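Local coordinates for protein neutral ceramidase (Pseudomonas aeruginosa, PDB 2ZWS) that hydrolyses the N-acyl linkage of ceramides to release sphingosine and a free fatty acid, and also runs the reverse synthesis, using a zinc ion, at residues 19-24 against 113-118; 179-184 against 419-424; 393-398 against 473-478. All blocks are in the same frame, centred on the assembly; numbering follows the deposited sequence.

In the fold
All three contacts lie in the N-terminal part of the ceramidase. Contact 1 stands apart, its centre about 34 Å from that of contact 2 and about 30 Å from that of contact 3; it is also complete in the chain before either of the others begins. Contacts 2 and 3 are neighbours, with centres about 15 Å apart, and their segments alternate along the chain. They meet where helix 414-428 packs on helix 471-488, as Arg419 CB lies 3.3 Å from Gln476 OE1. Ser114 in contact 1 has its side chain about 13 Å from the zinc. The side chain of Asp179 is about 11 Å from that of the zinc ligand His204, and that of Leu393 about 5 Å from that of Gln68, which probably binds substrate.

Contact 1: residues 19-24 against 113-118; sequences AEVGMM and LSVLGF
Val115 packs against Val21 and Gly22. Its CG1 branch does most of the touching. CG1 lies anti to the backbone N (chi1 -164°), and this turns the methyl to the 19-24 side. It sits 3.6 Å from Gly22 O and 3.8 Å from Val21 CG1, where the two valine side chains cross at a slant. Val115 CG2 also comes near the carbonyl oxygen of Gly22. The backbones approach closely here, with 4.4 Å between Gly22 CA and Val115 CA. The lack of a side chain on Gly22 allows this approach.

No direct hydrogen bond joins the segments; water does the polar work. One water accepts from Gly22 N at 2.9 Å and donates to Val115 O at 2.8 Å. It links two backbone groups of a buried contact. A second water lies between Met23 O and the hydroxyl of Ser114. It lies 2.8 Å from Met23 O, to which it can donate, and is hydrogen-bonded to Ser114 OG at 2.7 Å.

The next shell fixes both backbones. Strand 22-24 pairs antiparallel with strand 101-102, and Gly22 makes a backbone bond with Gly103. Ahead of it, the chain turns a corner at Glu20 and Val21. There Glu20 OE1 bonds to His548 and Glu20 O to Lys550, so the turn is tied to the C-terminal family region. On the other side, Leu113 O also accepts from the side chain of Asn349.

The side chain of Val115 is about 8 Å from that of Ser106, an inferred substrate-binding residue. Segment 113-118 carries the Schellman motif that closes the helix just before it: Leu116 is the positive-phi residue (phi 73°), and Leu116 N bonds back to Leu113 O.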
loop_
_atom_site.group_PDB
_atom_site.type_symbol
_atom_site.label_atom_id
_atom_site.label_comp_id
_atom_site.label_asym_id
_atom_site.label_seq_id
_atom_site.Cartn_x
_atom_site.Cartn_y
_atom_site.Cartn_z
ATOM N N ALA A 19 -10.451 2.727 -14.713
ATOM C CA ALA A 19 -11.036 4.011 -15.104
ATOM C C ALA A 19 -12.295 4.334 -14.339
ATOM O O ALA A 19 -13.091 3.453 -14.030
ATOM C CB ALA A 19 -11.328 4.028 -16.595
ATOM N N GLU A 20 -12.444 5.622 -14.021
ATOM C CA GLU A 20 -13.684 6.210 -13.480
ATOM C C GLU A 20 -13.990 5.764 -12.035
ATOM O O GLU A 20 -15.163 5.615 -11.631
ATOM C CB GLU A 20 -14.880 6.009 -14.451
ATOM C CG GLU A 20 -14.667 6.759 -15.802
ATOM C CD GLU A 20 -15.909 6.782 -16.704
ATOM O OE1 GLU A 20 -16.734 5.852 -16.599
ATOM O OE2 GLU A 20 -16.030 7.733 -17.529
ATOM N N VAL A 21 -12.928 5.584 -11.238
ATOM C CA VAL A 21 -13.092 5.444 -9.800
ATOM C C VAL A 21 -12.169 6.453 -9.102
ATOM O O VAL A 21 -10.974 6.543 -9.428
ATOM C CB VAL A 21 -12.770 4.001 -9.299
ATOM C CG1 VAL A 21 -12.926 3.902 -7.773
ATOM C CG2 VAL A 21 -13.713 3.005 -9.932
ATOM N N GLY A 22 -12.709 7.192 -8.129
ATOM C CA GLY A 22 -11.883 8.087 -7.316
ATOM C C GLY A 22 -10.695 7.351 -6.708
ATOM O O GLY A 22 -10.833 6.223 -6.196
ATOM N N MET A 23 -9.541 8.002 -6.748
ATOM C CA MET A 23 -8.319 7.437 -6.178
ATOM C C MET A 23 -8.209 7.655 -4.669
ATOM O O MET A 23 -8.761 8.653 -4.129
ATOM C CB MET A 23 -7.124 7.989 -6.970
ATOM C CG MET A 23 -7.183 7.377 -8.385
ATOM S SD MET A 23 -6.238 8.211 -9.667
ATOM C CE MET A 23 -4.583 7.673 -9.289
ATOM N N MET A 24 -7.497 6.745 -3.996
ATOM C CA MET A 24 -7.423 6.740 -2.539
ATOM C C MET A 24 -6.153 7.429 -2.027
ATOM O O MET A 24 -5.035 7.018 -2.365
ATOM C CB MET A 24 -7.441 5.297 -1.994
ATOM C CG MET A 24 -7.502 5.204 -0.450
ATOM S SD MET A 24 -9.038 5.917 0.154
ATOM C CE MET A 24 -8.527 6.749 1.675
ATOM N N LEU A 113 -15.261 8.744 1.306
ATOM C CA LEU A 113 -15.978 9.983 0.982
ATOM C C LEU A 113 -15.730 10.507 -0.430
ATOM O O LEU A 113 -16.687 10.745 -1.185
ATOM C CB LEU A 113 -15.608 11.064 1.996
ATOM C CG LEU A 113 -16.358 11.077 3.313
ATOM C CD1 LEU A 113 -15.781 12.165 4.243
ATOM C CD2 LEU A 113 -17.864 11.291 3.088
ATOM N N SER A 114 -14.457 10.698 -0.788
ATOM C CA SER A 114 -14.133 11.299 -2.104
ATOM C C SER A 114 -14.407 10.338 -3.278
ATOM O O SER A 114 -14.455 10.749 -4.443
ATOM C CB SER A 114 -12.675 11.731 -2.148
ATOM O OG SER A 114 -11.858 10.582 -2.025
ATOM N N VAL A 115 -14.538 9.049 -2.957
ATOM C CA VAL A 115 -14.773 7.989 -3.950
ATOM C C VAL A 115 -16.282 7.811 -4.206
ATOM O O VAL A 115 -16.686 7.056 -5.127
ATOM C CB VAL A 115 -14.174 6.642 -3.459
ATOM C CG1 VAL A 115 -14.066 5.653 -4.608
ATOM C CG2 VAL A 115 -12.768 6.837 -2.803
ATOM N N LEU A 116 -17.096 8.497 -3.385
ATOM C CA LEU A 116 -18.571 8.445 -3.433
ATOM C C LEU A 116 -19.121 7.114 -2.904
ATOM O O LEU A 116 -20.262 6.747 -3.211
ATOM C CB LEU A 116 -19.101 8.674 -4.854
ATOM C CG LEU A 116 -18.638 9.912 -5.618
ATOM C CD1 LEU A 116 -19.182 9.915 -7.035
ATOM C CD2 LEU A 116 -19.074 11.178 -4.852
ATOM N N GLY A 117 -18.321 6.406 -2.102
ATOM C CA GLY A 117 -18.785 5.206 -1.415
ATOM C C GLY A 117 -17.939 3.970 -1.725
ATOM O O GLY A 117 -16.809 4.065 -2.214
ATOM N N PHE A 118 -18.535 2.808 -1.463
ATOM C CA PHE A 118 -17.873 1.519 -1.549
ATOM C C PHE A 118 -17.835 1.014 -2.991
ATOM O O PHE A 118 -18.866 1.005 -3.678
ATOM C CB PHE A 118 -18.680 0.542 -0.702
ATOM C CG PHE A 118 -18.113 -0.828 -0.661
ATOM C CD1 PHE A 118 -18.807 -1.907 -1.221
ATOM C CD2 PHE A 118 -16.884 -1.036 -0.062
ATOM C CE1 PHE A 118 -18.272 -3.180 -1.172
ATOM C CE2 PHE A 118 -16.343 -2.292 -0.002
ATOM C CZ PHE A 118 -17.025 -3.375 -0.563
HETATM O O HOH W 1 -15.516 7.396 -7.599
HETATM O O HOH W 2 -11.196 10.024 -4.573
#

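Contact 2: residues 179-184 against 419-424; sequences DPQMSV and RIRRAV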
loop_
_atom_site.group_PDB
_atom_site.type_symbol
_atom_site.label_atom_id
_atom_site.label_comp_id
_atom_site.label_asym_id
_atom_site.label_seq_id
_atom_site.Cartn_x
_atom_site.Cartn_y
_atom_site.Cartn_z
ATOM N N ASP A 179 13.289 10.115 10.276
ATOM C CA ASP A 179 13.727 8.843 10.809
ATOM C C ASP A 179 14.540 8.187 9.695
ATOM O O ASP A 179 13.981 7.749 8.678
ATOM C CB ASP A 179 12.543 7.957 11.229
ATOM C CG ASP A 179 12.982 6.584 11.714
ATOM O OD1 ASP A 179 14.207 6.294 11.738
ATOM O OD2 ASP A 179 12.092 5.788 12.069
ATOM N N PRO A 180 15.872 8.182 9.817
ATOM C CA PRO A 180 16.671 7.762 8.682
ATOM C C PRO A 180 16.828 6.243 8.650
ATOM O O PRO A 180 17.422 5.703 7.733
ATOM C CB PRO A 180 18.013 8.432 8.960
ATOM C CG PRO A 180 18.117 8.358 10.424
ATOM C CD PRO A 180 16.711 8.574 10.962
ATOM N N GLN A 181 16.280 5.550 9.646
ATOM C CA GLN A 181 16.563 4.117 9.732
ATOM C C GLN A 181 15.799 3.295 8.709
ATOM O O GLN A 181 14.564 3.312 8.688
ATOM C CB GLN A 181 16.293 3.562 11.131
ATOM C CG GLN A 181 16.731 2.086 11.236
ATOM C CD GLN A 181 16.778 1.607 12.675
ATOM O OE1 GLN A 181 17.850 1.567 13.305
ATOM N NE2 GLN A 181 15.631 1.276 13.209
ATOM N N MET A 182 16.554 2.577 7.878
ATOM C CA MET A 182 15.994 1.496 7.094
ATOM C C MET A 182 16.445 0.148 7.679
ATOM O O MET A 182 17.635 -0.052 7.964
ATOM C CB MET A 182 16.443 1.589 5.635
ATOM C CG MET A 182 15.940 0.406 4.791
ATOM S SD MET A 182 16.405 0.515 3.066
ATOM C CE MET A 182 15.274 1.811 2.487
ATOM N N SER A 183 15.502 -0.778 7.841
ATOM C CA SER A 183 15.788 -2.143 8.286
ATOM C C SER A 183 15.475 -3.073 7.125
ATOM O O SER A 183 14.537 -2.833 6.358
ATOM C CB SER A 183 14.867 -2.517 9.466
ATOM O OG SER A 183 15.044 -1.618 10.561
ATOM N N VAL A 184 16.257 -4.144 6.987
ATOM C CA VAL A 184 16.007 -5.136 5.937
ATOM C C VAL A 184 16.038 -6.533 6.521
ATOM O O VAL A 184 17.000 -6.901 7.202
ATOM C CB VAL A 184 17.022 -5.022 4.750
ATOM C CG1 VAL A 184 16.710 -6.072 3.646
ATOM C CG2 VAL A 184 17.038 -3.611 4.177
ATOM N N ARG A 419 8.850 6.345 20.134
ATOM C CA ARG A 419 8.558 6.137 21.565
ATOM C C ARG A 419 8.023 4.713 21.836
ATOM O O ARG A 419 8.371 4.072 22.842
ATOM C CB ARG A 419 7.574 7.180 22.080
ATOM C CG ARG A 419 8.255 8.515 22.390
ATOM C CD ARG A 419 7.231 9.442 22.979
ATOM N NE ARG A 419 7.658 10.831 22.905
ATOM C CZ ARG A 419 6.867 11.842 23.235
ATOM N NH1 ARG A 419 7.314 13.099 23.139
ATOM N NH2 ARG A 419 5.636 11.591 23.667
ATOM N N ILE A 420 7.192 4.215 20.928
ATOM C CA ILE A 420 6.638 2.869 21.095
ATOM C C ILE A 420 7.733 1.819 20.907
ATOM O O ILE A 420 7.863 0.907 21.708
ATOM C CB ILE A 420 5.455 2.626 20.156
ATOM C CG1 ILE A 420 4.314 3.588 20.530
ATOM C CG2 ILE A 420 4.990 1.176 20.265
ATOM C CD1 ILE A 420 3.118 3.566 19.585
ATOM N N ARG A 421 8.558 1.999 19.882
ATOM C CA ARG A 421 9.692 1.125 19.640
ATOM C C ARG A 421 10.589 1.013 20.876
ATOM O O ARG A 421 10.942 -0.092 21.297
ATOM C CB ARG A 421 10.494 1.680 18.476
ATOM C CG ARG A 421 10.933 0.643 17.486
ATOM C CD ARG A 421 11.957 1.267 16.575
ATOM N NE ARG A 421 11.418 2.393 15.824
ATOM C CZ ARG A 421 12.159 3.273 15.140
ATOM N NH1 ARG A 421 13.493 3.201 15.128
ATOM N NH2 ARG A 421 11.551 4.236 14.451
ATOM N N ARG A 422 10.947 2.159 21.454
ATOM C CA ARG A 422 11.790 2.220 22.661
ATOM C C ARG A 422 11.157 1.468 23.819
ATOM O O ARG A 422 11.829 0.736 24.549
ATOM C CB ARG A 422 12.011 3.667 23.095
ATOM C CG ARG A 422 12.976 4.442 22.232
ATOM C CD ARG A 422 12.988 5.914 22.603
ATOM N NE ARG A 422 13.963 6.605 21.775
ATOM C CZ ARG A 422 14.024 7.916 21.597
ATOM N NH1 ARG A 422 13.145 8.725 22.178
ATOM N NH2 ARG A 422 14.969 8.409 20.812
ATOM N N ALA A 423 9.858 1.703 24.011
ATOM C CA ALA A 423 9.142 1.122 25.149
ATOM C C ALA A 423 9.061 -0.399 25.001
ATOM O O ALA A 423 9.259 -1.144 25.965
ATOM C CB ALA A 423 7.775 1.728 25.263
ATOM N N VAL A 424 8.777 -0.860 23.781
ATOM C CA VAL A 424 8.720 -2.285 23.490
ATOM C C VAL A 424 10.097 -2.947 23.599
ATOM O O VAL A 424 10.218 -4.024 24.205
ATOM C CB VAL A 424 8.067 -2.545 22.122
ATOM C CG1 VAL A 424 8.299 -4.016 21.641
ATOM C CG2 VAL A 424 6.581 -2.192 22.180
HETATM O O HOH W 3 15.190 5.157 13.962
#
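Asp179 holds its carboxyl carbon CG anti to the backbone N (chi1 177°), and Arg421 bends its long chain at chi3 (-61°). Together these torsions bring the carboxylate to the edge of the guanidinium, the two groups approaching from opposite directions between the loop before strand 181-189 and helix 414-428. The model holds two conformers of Arg421, and this account concerns one of them. The result is a salt bridge built on an Asx turn. Strand 181-189 belongs to the large mixed sheet, while helix 414-428 covers strand 403-407 of another sheet.

The ion pair runs through one nitrogen. Arg421 NH2 donates to Asp179 OD2 at 2.9 Å, and the bond is bent, with an N-H...O angle of 138°. The hydrogen comes to the syn side of OD2, well out of the carboxylate plane. The two flat groups are nonetheless nearly parallel. Asn245 braces the pair from outside: its ND2 donates to Asp179 OD2 and its OD1 accepts from Arg421 NH2. Both partners of the salt bridge are thus held by the same amide.

The Asx turn sets the other carboxylate oxygen. Asp179 OD1 accepts from Gln181 N at 3.0 Å, with the N-H meeting it from above the carboxylate plane. This ties the aspartate to the start of the strand that follows. The side chain of Gln181 also reaches the guanidinium, where Gln181 NE2 lies 3.5 Å from Arg421 NH1. Both are donors, so this is contact without a bond.

A water closes a second link between the charged groups. It lies at the guanidinium edge, in plane, accepting from Arg421 NH1 at 2.8 Å and donating to Asp179 OD1 at 2.7 Å.

Contact 3: residues 393-398 against 473-478; sequences LPIQMF and AAYQQL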
loop_
_atom_site.group_PDB
_atom_site.type_symbol
_atom_site.label_atom_id
_atom_site.label_comp_id
_atom_site.label_asym_id
_atom_site.label_seq_id
_atom_site.Cartn_x
_atom_site.Cartn_y
_atom_site.Cartn_z
ATOM N N LEU A 393 -9.866 -1.807 16.951
ATOM C CA LEU A 393 -8.646 -1.777 16.134
ATOM C C LEU A 393 -7.696 -2.923 16.464
ATOM O O LEU A 393 -7.589 -3.324 17.625
ATOM C CB LEU A 393 -7.926 -0.429 16.307
ATOM C CG LEU A 393 -8.698 0.783 15.740
ATOM C CD1 LEU A 393 -7.999 2.022 16.156
ATOM C CD2 LEU A 393 -8.777 0.683 14.220
ATOM N N PRO A 394 -7.026 -3.474 15.434
ATOM C CA PRO A 394 -6.123 -4.592 15.640
ATOM C C PRO A 394 -4.762 -4.107 16.134
ATOM O O PRO A 394 -4.211 -3.114 15.608
ATOM C CB PRO A 394 -5.982 -5.181 14.230
ATOM C CG PRO A 394 -6.086 -3.977 13.303
ATOM C CD PRO A 394 -7.084 -3.043 14.019
ATOM N N ILE A 395 -4.236 -4.828 17.130
ATOM C CA ILE A 395 -2.879 -4.625 17.606
ATOM C C ILE A 395 -2.201 -5.998 17.451
ATOM O O ILE A 395 -2.765 -7.023 17.867
ATOM C CB ILE A 395 -2.873 -4.205 19.100
ATOM C CG1 ILE A 395 -3.648 -2.875 19.350
ATOM C CG2 ILE A 395 -1.438 -4.162 19.645
ATOM C CD1 ILE A 395 -3.065 -1.707 18.593
ATOM N N GLN A 396 -1.003 -6.034 16.861
ATOM C CA GLN A 396 -0.362 -7.290 16.534
ATOM C C GLN A 396 1.142 -7.149 16.646
ATOM O O GLN A 396 1.712 -6.089 16.312
ATOM C CB GLN A 396 -0.724 -7.660 15.095
ATOM C CG GLN A 396 -0.254 -9.070 14.703
ATOM C CD GLN A 396 -0.682 -9.406 13.302
ATOM O OE1 GLN A 396 -0.476 -8.603 12.401
ATOM N NE2 GLN A 396 -1.303 -10.588 13.108
ATOM N N MET A 397 1.780 -8.244 17.067
ATOM C CA MET A 397 3.239 -8.338 17.090
ATOM C C MET A 397 3.660 -9.730 16.670
ATOM O O MET A 397 3.046 -10.724 17.086
ATOM C CB MET A 397 3.813 -8.073 18.484
ATOM C CG MET A 397 3.614 -6.673 19.017
ATOM S SD MET A 397 4.230 -6.428 20.698
ATOM C CE MET A 397 5.956 -6.885 20.495
ATOM N N PHE A 398 4.680 -9.793 15.805
ATOM C CA PHE A 398 5.339 -11.057 15.473
ATOM C C PHE A 398 6.699 -11.055 16.155
ATOM O O PHE A 398 7.367 -10.020 16.197
ATOM C CB PHE A 398 5.631 -11.175 13.974
ATOM C CG PHE A 398 4.433 -11.491 13.114
ATOM C CD1 PHE A 398 3.180 -11.778 13.661
ATOM C CD2 PHE A 398 4.586 -11.534 11.736
ATOM C CE1 PHE A 398 2.089 -12.064 12.839
ATOM C CE2 PHE A 398 3.501 -11.847 10.907
ATOM C CZ PHE A 398 2.264 -12.121 11.461
ATOM N N ALA A 473 -0.323 7.566 23.594
ATOM C CA ALA A 473 -0.125 6.911 24.897
ATOM C C ALA A 473 -0.886 5.579 24.935
ATOM O O ALA A 473 -0.348 4.563 25.418
ATOM C CB ALA A 473 -0.601 7.840 26.018
ATOM N N ALA A 474 -2.097 5.579 24.381
ATOM C CA ALA A 474 -2.921 4.345 24.298
ATOM C C ALA A 474 -2.199 3.280 23.489
ATOM O O ALA A 474 -2.106 2.115 23.923
ATOM C CB ALA A 474 -4.279 4.627 23.657
ATOM N N TYR A 475 -1.708 3.661 22.304
ATOM C CA TYR A 475 -0.979 2.671 21.486
ATOM C C TYR A 475 0.275 2.179 22.201
ATOM O O TYR A 475 0.604 1.004 22.135
ATOM C CB TYR A 475 -0.617 3.255 20.136
ATOM C CG TYR A 475 -1.723 3.231 19.120
ATOM C CD1 TYR A 475 -2.103 2.035 18.500
ATOM C CD2 TYR A 475 -2.372 4.411 18.741
ATOM C CE1 TYR A 475 -3.105 2.014 17.543
ATOM C CE2 TYR A 475 -3.354 4.413 17.773
ATOM C CZ TYR A 475 -3.722 3.197 17.167
ATOM O OH TYR A 475 -4.687 3.155 16.185
ATOM N N GLN A 476 0.974 3.070 22.908
ATOM C CA GLN A 476 2.179 2.640 23.589
ATOM C C GLN A 476 1.830 1.616 24.682
ATOM O O GLN A 476 2.487 0.570 24.787
ATOM C CB GLN A 476 2.928 3.836 24.186
ATOM C CG GLN A 476 4.326 3.515 24.663
ATOM C CD GLN A 476 5.194 4.748 24.763
ATOM O OE1 GLN A 476 5.227 5.578 23.846
ATOM N NE2 GLN A 476 5.922 4.869 25.873
ATOM N N GLN A 477 0.784 1.895 25.444
ATOM C CA GLN A 477 0.321 0.958 26.473
ATOM C C GLN A 477 -0.047 -0.395 25.872
ATOM O O GLN A 477 0.337 -1.436 26.400
ATOM C CB GLN A 477 -0.911 1.518 27.153
ATOM C CG GLN A 477 -1.563 0.565 28.135
ATOM C CD GLN A 477 -2.692 1.233 28.852
ATOM O OE1 GLN A 477 -3.866 0.926 28.617
ATOM N NE2 GLN A 477 -2.355 2.194 29.689
ATOM N N LEU A 478 -0.800 -0.354 24.770
ATOM C CA LEU A 478 -1.268 -1.584 24.126
ATOM C C LEU A 478 -0.104 -2.450 23.640
ATOM O O LEU A 478 -0.093 -3.683 23.845
ATOM C CB LEU A 478 -2.213 -1.245 22.979
ATOM C CG LEU A 478 -3.549 -0.627 23.410
ATOM C CD1 LEU A 478 -4.323 -0.128 22.202
ATOM C CD2 LEU A 478 -4.395 -1.568 24.236
#
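Ile395, on strand 392-400, packs against Tyr475 and Leu478 of helix 471-488. This is helix-on-sheet packing of an alpha/beta layer. The strand belongs to a four-stranded mixed sheet, between strands 295-303 and 403-407, and the helix lies across one face of it. The two short segments run at 44° to each other, with axes 10.2 Å apart. No hydrogen bond crosses the interface, and all four residues that touch are buried.

Aliphatic packing comes first. Ile395 and Leu478 have the closest pair of CA atoms, 7.4 Å apart. Their side chains cross at about a right angle. Leu478 CD1 meets the flank of the isoleucine, 4.0 Å from Ile395 CG1 and nearly as close to Ile395 CD1. Phe479, the next residue, and Met482, about one turn on, also touch Ile395.

Contacts with the aromatic ring come next. Tyr475 does not set off straight toward the strand, but its long side chain carries the ring there. With CG anti to the carbonyl carbon (chi1 -81°), the ring reaches over to the strand and Ile395 CD1 meets its edge, near the ring plane. This methyl rests 3.9 Å from both Tyr475 CD1 and Tyr475 CE1. Other aromatics hold the ring from outside: Phe412 meets it edge-to-face, and Phe304 also touches it. Ile420 of helix 414-428 packs on the tyrosine as well.

The last kind of contact is a methyl against a hydroxyl. Leu393 stands two residues before Ile395, on the same side of the strand, and its side chain is about 5 Å from that of Gln68, an inferred substrate-binding residue. It crosses the tyrosine at about a right angle, and Leu393 CD1 packs 3.5 Å from Tyr475 OH.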